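Local atomic coordinates of SusD superfamily protein (Bacteroides vulgatus, PDB entry 3MYV), a protein that probably binds polysaccharide at the bacterial outer membrane, as a SusD-family lipoprotein in glycan uptake. Residues E180-N183 against M187-Y190; E173-M178 against Y190-L195. All coordinates share one frame; numbering follows the deposited sequence.

Contact 1: residues E180-N183 against M187-Y190; sequences EEKN and MNKY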
ATOM      1  N   GLU A 180      21.651   3.744   2.047  1.00 21.63           N
ATOM      2  CA  GLU A 180      20.788   4.850   2.470  1.00 23.43           C
ATOM      3  C   GLU A 180      20.614   5.911   1.408  1.00 21.77           C
ATOM      4  O   GLU A 180      19.707   6.739   1.527  1.00 20.61           O
ATOM      5  CB  GLU A 180      21.323   5.498   3.746  1.00 25.07           C
ATOM      6  CG  GLU A 180      21.223   4.552   4.920  1.00 30.14           C
ATOM      7  CD  GLU A 180      21.501   5.202   6.237  1.00 41.80           C
ATOM      8  OE1 GLU A 180      22.346   6.141   6.255  1.00 35.66           O
ATOM      9  OE2 GLU A 180      20.869   4.748   7.236  1.00 39.73           O
ATOM     10  N   GLU A 181      21.466   5.913   0.378  1.00 22.49           N
ATOM     11  CA  GLU A 181      21.331   6.925  -0.671  0.50 22.01           C
ATOM     12  C   GLU A 181      19.951   6.831  -1.350  1.00 22.98           C
ATOM     13  O   GLU A 181      19.338   5.754  -1.470  1.00 20.61           O
ATOM     14  CB  GLU A 181      22.461   6.864  -1.710  0.50 23.41           C
ATOM     15  CG  GLU A 181      23.883   7.081  -1.151  0.50 23.91           C
ATOM     16  CD  GLU A 181      24.053   8.338  -0.297  0.50 29.74           C
ATOM     17  OE1 GLU A 181      23.749   9.458  -0.765  0.50 25.52           O
ATOM     18  OE2 GLU A 181      24.516   8.202   0.855  0.50 32.31           O
ATOM     19  N   LYS A 182      19.448   7.990  -1.747  1.00 20.37           N
ATOM     20  CA  LYS A 182      18.172   8.066  -2.407  1.00 21.86           C
ATOM     21  C   LYS A 182      18.311   7.674  -3.869  1.00 20.78           C
ATOM     22  O   LYS A 182      19.261   8.084  -4.543  1.00 18.23           O
ATOM     23  CB  LYS A 182      17.634   9.490  -2.311  1.00 24.11           C
ATOM     24  CG  LYS A 182      17.163   9.849  -0.911  1.00 26.88           C
ATOM     25  CD  LYS A 182      16.817  11.329  -0.814  1.00 30.30           C
ATOM     26  CE  LYS A 182      16.615  11.763   0.644  1.00 31.56           C
ATOM     27  NZ  LYS A 182      16.550  13.245   0.803  1.00 31.20           N
ATOM     28  N   ASN A 183      17.341   6.922  -4.370  1.00 18.62           N
ATOM     29  CA  ASN A 183      17.273   6.629  -5.793  1.00 21.88           C
ATOM     30  C   ASN A 183      15.818   6.759  -6.190  1.00 19.91           C
ATOM     31  O   ASN A 183      15.042   5.839  -5.984  1.00 19.24           O
ATOM     32  CB  ASN A 183      17.801   5.220  -6.094  1.00 23.19           C
ATOM     33  CG  ASN A 183      17.996   4.971  -7.594  1.00 25.30           C
ATOM     34  OD1 ASN A 183      17.905   5.888  -8.414  1.00 34.68           O
ATOM     35  ND2 ASN A 183      18.281   3.742  -7.943  1.00 31.73           N
HETATM   36  N   MSE A 187      13.218   1.756  -3.971  1.00 15.49           N
HETATM   37  CA  MSE A 187      13.381   1.654  -2.535  1.00 15.90           C
HETATM   38  C   MSE A 187      14.867   1.753  -2.176  1.00 17.49           C
HETATM   39  O   MSE A 187      15.719   1.150  -2.842  1.00 16.94           O
HETATM   40  CB  MSE A 187      12.819   0.310  -2.019  1.00 12.20           C
HETATM   41  CG  MSE A 187      11.304   0.273  -2.038  1.00 13.12           C
HETATM   42 SE   MSE A 187      10.534  -1.230  -1.171  0.75 14.39          SE
HETATM   43  CE  MSE A 187      10.644  -2.473  -2.635  1.00 18.01           C
ATOM     44  N   ASN A 188      15.150   2.486  -1.108  1.00 17.40           N
ATOM     45  CA  ASN A 188      16.451   2.478  -0.448  1.00 17.16           C
ATOM     46  C   ASN A 188      16.275   1.930   0.974  1.00 19.16           C
ATOM     47  O   ASN A 188      15.198   1.459   1.326  1.00 16.54           O
ATOM     48  CB  ASN A 188      17.077   3.877  -0.420  1.00 14.56           C
ATOM     49  CG  ASN A 188      16.293   4.868   0.448  1.00 16.41           C
ATOM     50  OD1 ASN A 188      15.202   4.571   0.897  1.00 14.65           O
ATOM     51  ND2 ASN A 188      16.871   6.043   0.687  1.00 16.46           N
ATOM     52  N   LYS A 189      17.321   1.997   1.784  1.00 18.59           N
ATOM     53  CA  LYS A 189      17.279   1.413   3.141  1.00 16.05           C
ATOM     54  C   LYS A 189      16.158   2.018   3.978  1.00 14.07           C
ATOM     55  O   LYS A 189      15.471   1.310   4.712  1.00 13.05           O
ATOM     56  CB  LYS A 189      18.631   1.590   3.833  1.00 15.56           C
ATOM     57  CG  LYS A 189      18.777   0.825   5.144  1.00 16.72           C
ATOM     58  CD  LYS A 189      20.205   1.008   5.683  1.00 20.63           C
ATOM     59  CE  LYS A 189      20.335   0.419   7.057  1.00 22.89           C
ATOM     60  NZ  LYS A 189      21.730   0.240   7.422  1.00 20.82           N
ATOM     61  N   TYR A 190      15.939   3.325   3.853  1.00 13.78           N
ATOM     62  CA  TYR A 190      14.841   3.941   4.577  1.00 12.41           C
ATOM     63  C   TYR A 190      13.476   3.378   4.213  1.00 12.40           C
ATOM     64  O   TYR A 190      12.667   3.101   5.106  1.00 13.37           O
ATOM     65  CB  TYR A 190      14.848   5.446   4.407  1.00 16.35           C
ATOM     66  CG  TYR A 190      15.897   6.170   5.190  1.00 16.57           C
ATOM     67  CD1 TYR A 190      15.623   6.673   6.465  1.00 20.21           C
ATOM     68  CD2 TYR A 190      17.125   6.450   4.622  1.00 20.67           C
ATOM     69  CE1 TYR A 190      16.592   7.378   7.174  1.00 22.17           C
ATOM     70  CE2 TYR A 190      18.085   7.165   5.303  1.00 22.27           C
ATOM     71  CZ  TYR A 190      17.819   7.618   6.572  1.00 27.64           C
ATOM     72  OH  TYR A 190      18.791   8.324   7.222  1.00 35.26           O
TER

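Contact 2: residues E173-M178 against Y190-L195; sequences EAVTLM and YAARAL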
ATOM      1  N   GLU A 173      17.023  -8.978   6.661  1.00 20.38           N
ATOM      2  CA  GLU A 173      18.306  -9.133   5.986  1.00 19.95           C
ATOM      3  C   GLU A 173      18.549  -8.050   4.917  1.00 18.69           C
ATOM      4  O   GLU A 173      19.654  -7.486   4.844  1.00 19.02           O
ATOM      5  CB  GLU A 173      18.469 -10.541   5.421  1.00 19.77           C
ATOM      6  CG  GLU A 173      19.819 -10.745   4.800  1.00 22.06           C
ATOM      7  CD  GLU A 173      20.042 -12.121   4.215  1.00 29.56           C
ATOM      8  OE1 GLU A 173      19.185 -13.023   4.407  1.00 26.49           O
ATOM      9  OE2 GLU A 173      21.091 -12.277   3.555  1.00 30.55           O
ATOM     10  N   ALA A 174      17.535  -7.756   4.110  1.00 15.80           N
ATOM     11  CA  ALA A 174      17.625  -6.725   3.063  1.00 17.41           C
ATOM     12  C   ALA A 174      18.134  -5.394   3.620  1.00 17.35           C
ATOM     13  O   ALA A 174      19.040  -4.756   3.048  1.00 17.35           O
ATOM     14  CB  ALA A 174      16.261  -6.524   2.375  1.00 18.39           C
ATOM     15  N   VAL A 175      17.539  -4.979   4.734  1.00 18.91           N
ATOM     16  CA  VAL A 175      17.895  -3.727   5.387  1.00 18.93           C
ATOM     17  C   VAL A 175      19.390  -3.705   5.684  1.00 19.56           C
ATOM     18  O   VAL A 175      20.039  -2.679   5.493  1.00 21.33           O
ATOM     19  CB  VAL A 175      17.054  -3.487   6.672  1.00 18.72           C
ATOM     20  CG1 VAL A 175      17.695  -2.340   7.544  1.00 17.80           C
ATOM     21  CG2 VAL A 175      15.590  -3.133   6.309  1.00 15.03           C
ATOM     22  N   THR A 176      19.961  -4.832   6.132  1.00 19.72           N
ATOM     23  CA  THR A 176      21.371  -4.818   6.499  1.00 18.93           C
ATOM     24  C   THR A 176      22.256  -4.643   5.264  1.00 19.19           C
ATOM     25  O   THR A 176      23.372  -4.179   5.394  1.00 21.66           O
ATOM     26  CB  THR A 176      21.821  -6.094   7.278  1.00 21.39           C
ATOM     27  OG1 THR A 176      21.787  -7.232   6.412  1.00 19.02           O
ATOM     28  CG2 THR A 176      20.927  -6.332   8.530  1.00 21.83           C
ATOM     29  N   LEU A 177      21.770  -5.038   4.088  1.00 20.28           N
ATOM     30  CA  LEU A 177      22.550  -4.943   2.840  1.00 18.44           C
ATOM     31  C   LEU A 177      22.423  -3.628   2.064  1.00 19.25           C
ATOM     32  O   LEU A 177      23.266  -3.333   1.228  1.00 18.50           O
ATOM     33  CB  LEU A 177      22.138  -6.062   1.883  1.00 18.36           C
ATOM     34  CG  LEU A 177      22.358  -7.483   2.402  1.00 21.38           C
ATOM     35  CD1 LEU A 177      21.897  -8.486   1.359  1.00 14.86           C
ATOM     36  CD2 LEU A 177      23.821  -7.664   2.783  1.00 25.87           C
HETATM   37  N   MSE A 178      21.354  -2.875   2.305  1.00 19.33           N
HETATM   38  CA  MSE A 178      20.961  -1.758   1.437  1.00 19.67           C
HETATM   39  C   MSE A 178      21.640  -0.413   1.731  1.00 21.13           C
HETATM   40  O   MSE A 178      22.093  -0.148   2.843  1.00 20.79           O
HETATM   41  CB  MSE A 178      19.430  -1.601   1.484  1.00 18.53           C
HETATM   42  CG  MSE A 178      18.708  -2.692   0.700  1.00 18.83           C
HETATM   43 SE   MSE A 178      16.825  -2.639   0.978  0.75 14.38          SE
HETATM   44  CE  MSE A 178      16.499  -1.225  -0.318  1.00 16.67           C
ATOM     45  N   TYR A 190      15.939   3.325   3.853  1.00 13.78           N
ATOM     46  CA  TYR A 190      14.841   3.941   4.577  1.00 12.41           C
ATOM     47  C   TYR A 190      13.476   3.378   4.213  1.00 12.40           C
ATOM     48  O   TYR A 190      12.667   3.101   5.106  1.00 13.37           O
ATOM     49  CB  TYR A 190      14.848   5.446   4.407  1.00 16.35           C
ATOM     50  CG  TYR A 190      15.897   6.170   5.190  1.00 16.57           C
ATOM     51  CD1 TYR A 190      15.623   6.673   6.465  1.00 20.21           C
ATOM     52  CD2 TYR A 190      17.125   6.450   4.622  1.00 20.67           C
ATOM     53  CE1 TYR A 190      16.592   7.378   7.174  1.00 22.17           C
ATOM     54  CE2 TYR A 190      18.085   7.165   5.303  1.00 22.27           C
ATOM     55  CZ  TYR A 190      17.819   7.618   6.572  1.00 27.64           C
ATOM     56  OH  TYR A 190      18.791   8.324   7.222  1.00 35.26           O
ATOM     57  N   ALA A 191      13.212   3.228   2.915  1.00 13.88           N
ATOM     58  CA  ALA A 191      11.988   2.635   2.407  1.00 12.90           C
ATOM     59  C   ALA A 191      11.798   1.246   2.953  1.00 12.21           C
ATOM     60  O   ALA A 191      10.698   0.862   3.421  1.00 12.90           O
ATOM     61  CB  ALA A 191      12.022   2.587   0.836  1.00 13.33           C
ATOM     62  N   ALA A 192      12.852   0.450   2.850  1.00 12.11           N
ATOM     63  CA  ALA A 192      12.789  -0.934   3.330  1.00 12.15           C
ATOM     64  C   ALA A 192      12.476  -1.041   4.825  1.00 14.56           C
ATOM     65  O   ALA A 192      11.726  -1.937   5.233  1.00 13.13           O
ATOM     66  CB  ALA A 192      14.122  -1.693   3.015  1.00 10.33           C
ATOM     67  N   ARG A 193      13.062  -0.157   5.639  1.00 13.63           N
ATOM     68  CA  ARG A 193      12.741  -0.116   7.071  1.00 14.60           C
ATOM     69  C   ARG A 193      11.301   0.363   7.302  1.00 14.45           C
ATOM     70  O   ARG A 193      10.615  -0.159   8.167  1.00 12.82           O
ATOM     71  CB  ARG A 193      13.729   0.787   7.841  1.00 14.33           C
ATOM     72  CG  ARG A 193      15.193   0.291   7.779  1.00 14.34           C
ATOM     73  CD  ARG A 193      16.146   1.364   8.276  1.00 14.78           C
ATOM     74  NE  ARG A 193      16.020   1.578   9.711  1.00 14.16           N
ATOM     75  CZ  ARG A 193      16.411   2.670  10.349  1.00 19.71           C
ATOM     76  NH1 ARG A 193      16.888   3.733   9.680  1.00 17.46           N
ATOM     77  NH2 ARG A 193      16.305   2.717  11.662  1.00 18.89           N
ATOM     78  N   ALA A 194      10.830   1.329   6.511  1.00 11.97           N
ATOM     79  CA  ALA A 194       9.451   1.786   6.646  1.00 12.50           C
ATOM     80  C   ALA A 194       8.488   0.615   6.356  1.00 14.93           C
ATOM     81  O   ALA A 194       7.518   0.395   7.090  1.00 11.96           O
ATOM     82  CB  ALA A 194       9.177   3.004   5.724  1.00 11.94           C
ATOM     83  N   LEU A 195       8.771  -0.144   5.292  1.00 16.25           N
ATOM     84  CA  LEU A 195       7.928  -1.273   4.912  1.00 15.50           C
ATOM     85  C   LEU A 195       7.935  -2.351   6.023  1.00 14.21           C
ATOM     86  O   LEU A 195       6.883  -2.901   6.381  1.00 11.96           O
ATOM     87  CB  LEU A 195       8.396  -1.861   3.564  1.00 14.89           C
ATOM     88  CG  LEU A 195       7.661  -3.079   3.014  1.00 14.64           C
ATOM     89  CD1 LEU A 195       6.169  -2.843   2.885  1.00 11.81           C
ATOM     90  CD2 LEU A 195       8.252  -3.545   1.668  1.00 12.22           C
TER

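Contact 1: residues E180-N183 against M187-Y190
Asn188 points its side chain at the loop and uses one amide nitrogen on two neighbouring carbonyls. Asn188 ND2 donates to Glu180 O at 3.0 Å, a weak bond bent to 125° at the hydrogen. A second weak bond runs from Asn188 ND2 to Glu181 O at 3.3 Å. CG sits between the backbone N and the carbonyl carbon (chi1 66°), which lifts the amide off its own chain toward the loop while OD1 turns back to accept from Ala191 N as the N-cap of helix 189-202. Tyr226 OH is a further partner of ND2. The aliphatic part of Lys182 runs alongside the Asn188 amide, with CG 4.1 Å from ND2, and its NZ goes on to Ser225 O. Glu180 reaches across the first turn of the helix. Its CG meets Lys189 CD at 3.8 Å, the two extended chains crossing obliquely, and its CB lies 4.0 Å from CE2 of Tyr190. The carboxylate is inclined 28° to that ring. Glu180 OE2 remains 4.6 Å from Lys189 NZ, beyond a salt bridge, so the opposite charges probably attract only loosely at this exposed edge. With an alanine at Asn188, Ala191 N would lose its cap and two loop carbonyls their shared donor, and the loop would probably be freer to shift. The contact is thus polar where Asn188 is buried and made of van der Waals contacts around Glu180: one side chain both caps the helix and, through two weak bonds, helps hold the incoming loop at its start.

Contact 2: residues E173-M178 against Y190-L195
Val175 and Ala192 mark the closest backbone approach of the two helical segments, their CA atoms 6.2 Å apart, just before helix 160-177 ends and one turn into helix 189-202. The small methyl of Ala192, which points at the facing helix, probably allows so close an approach. Ala192 CB receives two apolar groups: CG2 of Val175 at 3.9 Å and the selenium of Met178 at 3.5 Å. Met178, a selenomethionine and the first residue past the helical backbone, bends at chi3 (82°), and its CE comes within 4.1 Å of the same methyl. Val175 also faces the aliphatic part of Arg193, the two side chains crossing at about a right angle. Both valine methyls touch the arginine CG, with CG1 at 3.6 Å and CG2 at 3.7 Å, so this methylene rests against the fork of the valine. Beyond this methylene the arginine chain carries its guanidinium to Asp219 of helix 206-223, where NH1 forms a salt bridge. The arginine thereby lends its stem to one helix and its charge to another. Ala174 packs on Met114 and Leu195 on Leu119, so helix 103-128 adjoins both partners. These consecutive helices, joined by a loop and running roughly antiparallel here, form a helical hairpin, in keeping with the TPR-like helical architecture of the SusD family.

From the N terminus, helix 160-177 supplies residues 173-178, the first side of contact 2; the chain then runs into residues 180-183, turns, and returns through residues 187-190 into helix 189-202. Contact 1 closes the short turn, with three residues between its segments, and contact 2 spans the whole connection, so the smaller closure sits within the larger and the two do not cross. They share Tyr190, and their centres are about 8 Å apart. Direct packing joins them, with Met178 CE 3.4 Å from Asn188 O and Lys189 CE 3.5 Å from Val175 O. Together they fasten the connecting loop and both helices into one hairpin beside helices 103-128 and 206-223.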